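Local coordinates for stress-induced protein 1 (Caenorhabditis elegans, PDB 4YE0) that probably binds unfolding proteins as a small heat shock protein chaperone, represented here by a fragment built round its alpha-crystallin domain, at residues V15-A20 with M80-P85; L36-H41 with R57-P62. All blocks are in the same frame, centred on the assembly; numbering follows the deposited sequence.

Overall arrangement
From the N terminus the alpha-crystallin domain, an immunoglobulin-like beta sandwich, runs through strand 12-18, then crosses to the other sheet, where strand 35-45 turns back on strand 49-60. Contact 2 closes that hairpin. The chain then returns through strand 71-74 to strand 79-85, which pairs with strand 12-18 and closes the much longer loop of contact 1. Each contact thus pairs two strands within one sheet, and contact 2 falls wholly within the span of contact 1. The two sheets meet in the core through side chains: Met80 CE lies 3.4 Å from Ile38 CG2, and Val15 CG1 3.6 Å from Phe59 CZ.

Contact 1 (V15-A20 with M80-P85); sequences VKLDVA and MTIDAP
Leu17 and Met80 lie side by side on the inner face of the sheet, their side chains pointing the same way. The methionine leaves the backbone with CG anti to N and runs extended as far as SD; the last torsion (chi3 70°) then bends CE over to the leucine. There Met80 CE meets Leu17 CD2 at 3.3 Å, tighter than usual van der Waals contact, and Leu17 CG at 3.8 Å. The same CD2 branch also approaches Ile82 CD1, at 4.3 Å, while Val19 CG2 comes to within 4.2 Å of Met80 CB, so that the base of the methionine is touched as well as its tip.

Lys16 and Thr81, a non-hydrogen-bonded pair, run alongside each other on the other face. Here the touching is done by aliphatic carbon: Lys16 CG rests against Thr81 CB at 3.8 Å. With OG1 anti to the backbone N (chi1 176°), the threonine hydroxyl makes a weak hydrogen bond to Val15 O, 3.3 Å away. Val15 O already accepts Ile82 N at 3.0 Å, so two donors share it. Reciprocal backbone bonds also join Leu17 to Met80, and Val15 N gives one to Ile82 O, fixing the antiparallel register.

Strand 71-74 flanks strand 79-85 on its other edge, and the N-terminal residues Asn4 and Glu5 bond to the backbone of Lys16. Across the sandwich, Ile82 packs on Leu36 and Ile38 of strand 35-45.

Contact 2 (L36-H41 with R57-P62); sequences LTIEGH and RQFTLP. With SO4 (sulfate ion), chain D.
Arg57 faces Ile38 as a hydrogen-bonded antiparallel pair, with Ile38 N giving a 2.7 Å bond to Arg57 O and Arg57 N returning one to Ile38 O. From this fixed base the arginine can be followed outward. Its CB sits 4.0 Å from Ile38 O. Bends at chi2 (81°) and chi3 then carry the chain away from the partner strand. At the tip NH1 bonds to Gly1 O, of a residue probably left over from the construct, and Arg57 NH2 meets O1 of a sulfate, probably from the crystallisation liquor, at 2.8 Å and 164°, the oxygen lying at the edge of the guanidinium and in its plane. Ser51 and Arg53 of the second subunit grip the same ion. An alanine here would probably leave Gly1 O without this donor and the sulfate held less firmly on this side of the interface.

Beside the arginine the core is apolar. Phe59 lies alongside Leu36, whose CD2 touches its CE1 at 3.5 Å; Ile38 CD1 approaches CZ obliquely at 3.7 Å. Leu61 CD1 adds a contact to Leu36 CD2 at 4.1 Å. On the opposite face Thr37 OG1 approaches Gln58 OE1 to 3.2 Å.

Arg57 and Gln58 pair with an antiparallel strand of the second subunit, so the sheet runs on across the interface, as in the dimers of metazoan alpha-crystallin domains.

Contact 1 (V15-A20 with M80-P85)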
loop_
_atom_site.group_PDB
_atom_site.type_symbol
_atom_site.label_atom_id
_atom_site.label_comp_id
_atom_site.label_asym_id
_atom_site.label_seq_id
_atom_site.Cartn_x
_atom_site.Cartn_y
_atom_site.Cartn_z
ATOM N N VAL A 15 17.645 -0.300 8.881
ATOM C CA VAL A 15 16.595 0.171 8.001
ATOM C C VAL A 15 15.321 0.260 8.834
ATOM O O VAL A 15 15.125 -0.536 9.752
ATOM C CB VAL A 15 16.407 -0.781 6.805
ATOM C CG1 VAL A 15 15.144 -0.443 6.034
ATOM C CG2 VAL A 15 17.614 -0.709 5.885
ATOM N N LYS A 16 14.475 1.240 8.527
ATOM C CA LYS A 16 13.180 1.384 9.186
ATOM C C LYS A 16 12.085 1.598 8.150
ATOM O O LYS A 16 12.194 2.499 7.323
ATOM C CB LYS A 16 13.205 2.555 10.167
ATOM C CG LYS A 16 13.759 2.195 11.533
ATOM C CD LYS A 16 13.672 3.373 12.496
ATOM C CE LYS A 16 13.832 2.936 13.946
ATOM N NZ LYS A 16 15.263 2.780 14.329
ATOM N N LEU A 17 11.041 0.770 8.205
ATOM C CA LEU A 17 9.934 0.830 7.247
ATOM C C LEU A 17 8.616 1.147 7.940
ATOM O O LEU A 17 8.400 0.756 9.088
ATOM C CB LEU A 17 9.753 -0.510 6.520
ATOM C CG LEU A 17 10.925 -1.187 5.811
ATOM C CD1 LEU A 17 11.607 -0.215 4.864
ATOM C CD2 LEU A 17 11.914 -1.768 6.814
ATOM N N ASP A 18 7.734 1.830 7.214
ATOM C CA ASP A 18 6.358 2.045 7.647
ATOM C C ASP A 18 5.540 0.841 7.189
ATOM O O ASP A 18 5.325 0.638 5.995
ATOM C CB ASP A 18 5.793 3.339 7.052
ATOM C CG ASP A 18 4.431 3.712 7.627
ATOM O OD1 ASP A 18 3.996 4.862 7.408
ATOM O OD2 ASP A 18 3.794 2.868 8.295
ATOM N N VAL A 19 5.077 0.063 8.159
ATOM C CA VAL A 19 4.510 -1.253 7.913
ATOM C C VAL A 19 3.119 -1.391 8.574
ATOM O O VAL A 19 2.549 -2.483 8.646
ATOM C CB VAL A 19 5.572 -2.301 8.363
ATOM C CG1 VAL A 19 5.005 -3.457 9.164
ATOM C CG2 VAL A 19 6.372 -2.788 7.161
ATOM N N ALA A 20 2.550 -0.256 8.980
ATOM C CA ALA A 20 1.329 -0.226 9.789
ATOM C C ALA A 20 0.063 -0.660 9.047
ATOM O O ALA A 20 -0.907 -1.080 9.674
ATOM C CB ALA A 20 1.131 1.167 10.370
ATOM N N MET A 80 8.643 -1.210 11.320
ATOM C CA MET A 80 9.589 -2.314 11.310
ATOM C C MET A 80 10.998 -1.754 11.312
ATOM O O MET A 80 11.298 -0.814 10.576
ATOM C CB MET A 80 9.388 -3.196 10.080
ATOM C CG MET A 80 10.209 -4.477 10.102
ATOM S SD MET A 80 9.770 -5.576 8.742
ATOM C CE MET A 80 10.434 -4.624 7.408
ATOM N N THR A 81 11.864 -2.322 12.140
ATOM C CA THR A 81 13.279 -2.021 12.035
ATOM C C THR A 81 14.072 -3.309 11.855
ATOM O O THR A 81 13.839 -4.314 12.533
ATOM C CB THR A 81 13.820 -1.163 13.207
ATOM O OG1 THR A 81 15.237 -0.990 13.058
ATOM C CG2 THR A 81 13.543 -1.796 14.542
ATOM N N ILE A 82 14.982 -3.267 10.891
ATOM C CA ILE A 82 15.871 -4.369 10.611
ATOM C C ILE A 82 17.270 -3.852 10.871
ATOM O O ILE A 82 17.665 -2.836 10.303
ATOM C CB ILE A 82 15.750 -4.827 9.146
ATOM C CG1 ILE A 82 14.317 -5.291 8.858
ATOM C CG2 ILE A 82 16.751 -5.938 8.863
ATOM C CD1 ILE A 82 14.015 -5.509 7.389
ATOM N N ASP A 83 18.016 -4.533 11.734
ATOM C CA ASP A 83 19.375 -4.101 12.035
ATOM C C ASP A 83 20.352 -5.263 12.165
ATOM O O ASP A 83 19.957 -6.395 12.453
ATOM C CB ASP A 83 19.398 -3.224 13.297
ATOM C CG ASP A 83 19.289 -4.029 14.582
ATOM O OD1 ASP A 83 20.079 -3.768 15.513
ATOM O OD2 ASP A 83 18.423 -4.922 14.664
ATOM N N ALA A 84 21.626 -4.963 11.936
ATOM C CA ALA A 84 22.700 -5.942 12.065
ATOM C C ALA A 84 24.025 -5.236 12.358
ATOM O O ALA A 84 24.238 -4.110 11.908
ATOM C CB ALA A 84 22.809 -6.761 10.790
ATOM N N PRO A 85 24.918 -5.885 13.125
ATOM C CA PRO A 85 26.268 -5.332 13.259
ATOM C C PRO A 85 27.103 -5.554 12.000
ATOM O O PRO A 85 26.757 -6.398 11.167
ATOM C CB PRO A 85 26.858 -6.108 14.442
ATOM C CG PRO A 85 26.070 -7.369 14.518
ATOM C CD PRO A 85 24.698 -7.048 14.007
#

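Contact 2 (L36-H41 with R57-P62)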
loop_
_atom_site.group_PDB
_atom_site.type_symbol
_atom_site.label_atom_id
_atom_site.label_comp_id
_atom_site.label_asym_id
_atom_site.label_seq_id
_atom_site.Cartn_x
_atom_site.Cartn_y
_atom_site.Cartn_z
ATOM N N LEU A 36 18.051 -8.208 0.568
ATOM C CA LEU A 36 17.003 -8.218 1.568
ATOM C C LEU A 36 15.681 -7.780 0.942
ATOM O O LEU A 36 15.592 -6.705 0.346
ATOM C CB LEU A 36 17.388 -7.270 2.705
ATOM C CG LEU A 36 16.593 -7.391 3.999
ATOM C CD1 LEU A 36 16.848 -8.734 4.658
ATOM C CD2 LEU A 36 16.966 -6.260 4.940
ATOM N N THR A 37 14.664 -8.621 1.088
ATOM C CA THR A 37 13.343 -8.400 0.519
ATOM C C THR A 37 12.288 -8.355 1.618
ATOM O O THR A 37 12.162 -9.304 2.389
ATOM C CB THR A 37 12.994 -9.544 -0.456
ATOM O OG1 THR A 37 13.996 -9.619 -1.478
ATOM C CG2 THR A 37 11.639 -9.321 -1.105
ATOM N N ILE A 38 11.538 -7.256 1.687
ATOM C CA ILE A 38 10.411 -7.134 2.605
ATOM C C ILE A 38 9.122 -7.045 1.803
ATOM O O ILE A 38 8.991 -6.186 0.929
ATOM C CB ILE A 38 10.515 -5.882 3.496
ATOM C CG1 ILE A 38 11.848 -5.868 4.251
ATOM C CG2 ILE A 38 9.337 -5.822 4.459
ATOM C CD1 ILE A 38 12.953 -5.121 3.538
ATOM N N GLU A 39 8.172 -7.919 2.124
ATOM C CA GLU A 39 6.908 -8.017 1.403
ATOM C C GLU A 39 5.719 -7.963 2.348
ATOM O O GLU A 39 5.756 -8.524 3.442
ATOM C CB GLU A 39 6.842 -9.332 0.621
ATOM C CG GLU A 39 7.611 -9.313 -0.684
ATOM C CD GLU A 39 7.467 -10.604 -1.469
ATOM O OE1 GLU A 39 6.344 -11.150 -1.541
ATOM O OE2 GLU A 39 8.482 -11.071 -2.025
ATOM N N GLY A 40 4.661 -7.302 1.899
ATOM C CA GLY A 40 3.392 -7.273 2.611
ATOM C C GLY A 40 2.269 -7.595 1.646
ATOM O O GLY A 40 2.238 -7.067 0.534
ATOM N N HIS A 41 1.362 -8.477 2.052
ATOM C CA HIS A 41 0.178 -8.772 1.256
ATOM C C HIS A 41 -1.057 -8.865 2.138
ATOM O O HIS A 41 -1.140 -9.713 3.030
ATOM C CB HIS A 41 0.345 -10.058 0.447
ATOM C CG HIS A 41 -0.781 -10.309 -0.511
ATOM N ND1 HIS A 41 -1.298 -11.564 -0.750
ATOM C CD2 HIS A 41 -1.507 -9.455 -1.271
ATOM C CE1 HIS A 41 -2.281 -11.474 -1.627
ATOM N NE2 HIS A 41 -2.429 -10.205 -1.959
ATOM N N ARG A 57 9.634 -4.333 -1.008
ATOM C CA ARG A 57 10.790 -3.456 -0.893
ATOM C C ARG A 57 12.020 -4.339 -0.885
ATOM O O ARG A 57 12.085 -5.320 -0.146
ATOM C CB ARG A 57 10.719 -2.642 0.395
ATOM C CG ARG A 57 11.911 -1.727 0.646
ATOM C CD ARG A 57 11.826 -0.419 -0.124
ATOM N NE ARG A 57 10.625 0.348 0.200
ATOM C CZ ARG A 57 10.333 1.544 -0.310
ATOM N NH1 ARG A 57 9.209 2.155 0.044
ATOM N NH2 ARG A 57 11.154 2.139 -1.166
ATOM N N GLN A 58 12.993 -3.992 -1.715
ATOM C CA GLN A 58 14.198 -4.788 -1.830
ATOM C C GLN A 58 15.423 -3.897 -1.875
ATOM O O GLN A 58 15.412 -2.849 -2.516
ATOM C CB GLN A 58 14.116 -5.659 -3.078
ATOM C CG GLN A 58 15.302 -6.579 -3.284
ATOM C CD GLN A 58 15.093 -7.505 -4.464
ATOM O OE1 GLN A 58 14.278 -8.424 -4.403
ATOM N NE2 GLN A 58 15.821 -7.260 -5.550
ATOM N N PHE A 59 16.476 -4.309 -1.177
ATOM C CA PHE A 59 17.770 -3.644 -1.285
ATOM C C PHE A 59 18.921 -4.587 -0.989
ATOM O O PHE A 59 18.740 -5.662 -0.411
ATOM C CB PHE A 59 17.845 -2.400 -0.392
ATOM C CG PHE A 59 17.121 -2.542 0.908
ATOM C CD1 PHE A 59 17.757 -3.079 2.012
ATOM C CD2 PHE A 59 15.802 -2.132 1.028
ATOM C CE1 PHE A 59 17.089 -3.210 3.215
ATOM C CE2 PHE A 59 15.126 -2.259 2.227
ATOM C CZ PHE A 59 15.771 -2.801 3.322
ATOM N N THR A 60 20.105 -4.176 -1.421
ATOM C CA THR A 60 21.308 -4.968 -1.264
ATOM C C THR A 60 22.068 -4.432 -0.065
ATOM O O THR A 60 22.416 -3.255 -0.022
ATOM C CB THR A 60 22.191 -4.893 -2.523
ATOM O OG1 THR A 60 21.438 -5.325 -3.664
ATOM C CG2 THR A 60 23.426 -5.774 -2.375
ATOM N N LEU A 61 22.291 -5.302 0.915
ATOM C CA LEU A 61 23.089 -4.972 2.090
ATOM C C LEU A 61 24.546 -4.787 1.690
ATOM O O LEU A 61 25.023 -5.447 0.762
ATOM C CB LEU A 61 22.998 -6.096 3.130
ATOM C CG LEU A 61 21.822 -6.150 4.115
ATOM C CD1 LEU A 61 20.698 -5.172 3.800
ATOM C CD2 LEU A 61 21.286 -7.571 4.213
ATOM N N PRO A 62 25.258 -3.877 2.379
ATOM C CA PRO A 62 26.704 -3.779 2.215
ATOM C C PRO A 62 27.411 -5.111 2.467
ATOM O O PRO A 62 26.893 -5.967 3.194
ATOM C CB PRO A 62 27.113 -2.758 3.277
ATOM C CG PRO A 62 25.911 -1.902 3.471
ATOM C CD PRO A 62 24.707 -2.748 3.154
HETATM S S SO4 D . 9.138 4.628 -3.273
HETATM O O1 SO4 D . 10.451 4.400 -2.632
HETATM O O2 SO4 D . 9.304 5.532 -4.435
HETATM O O3 SO4 D . 8.209 5.240 -2.295
HETATM O O4 SO4 D . 8.584 3.340 -3.740
#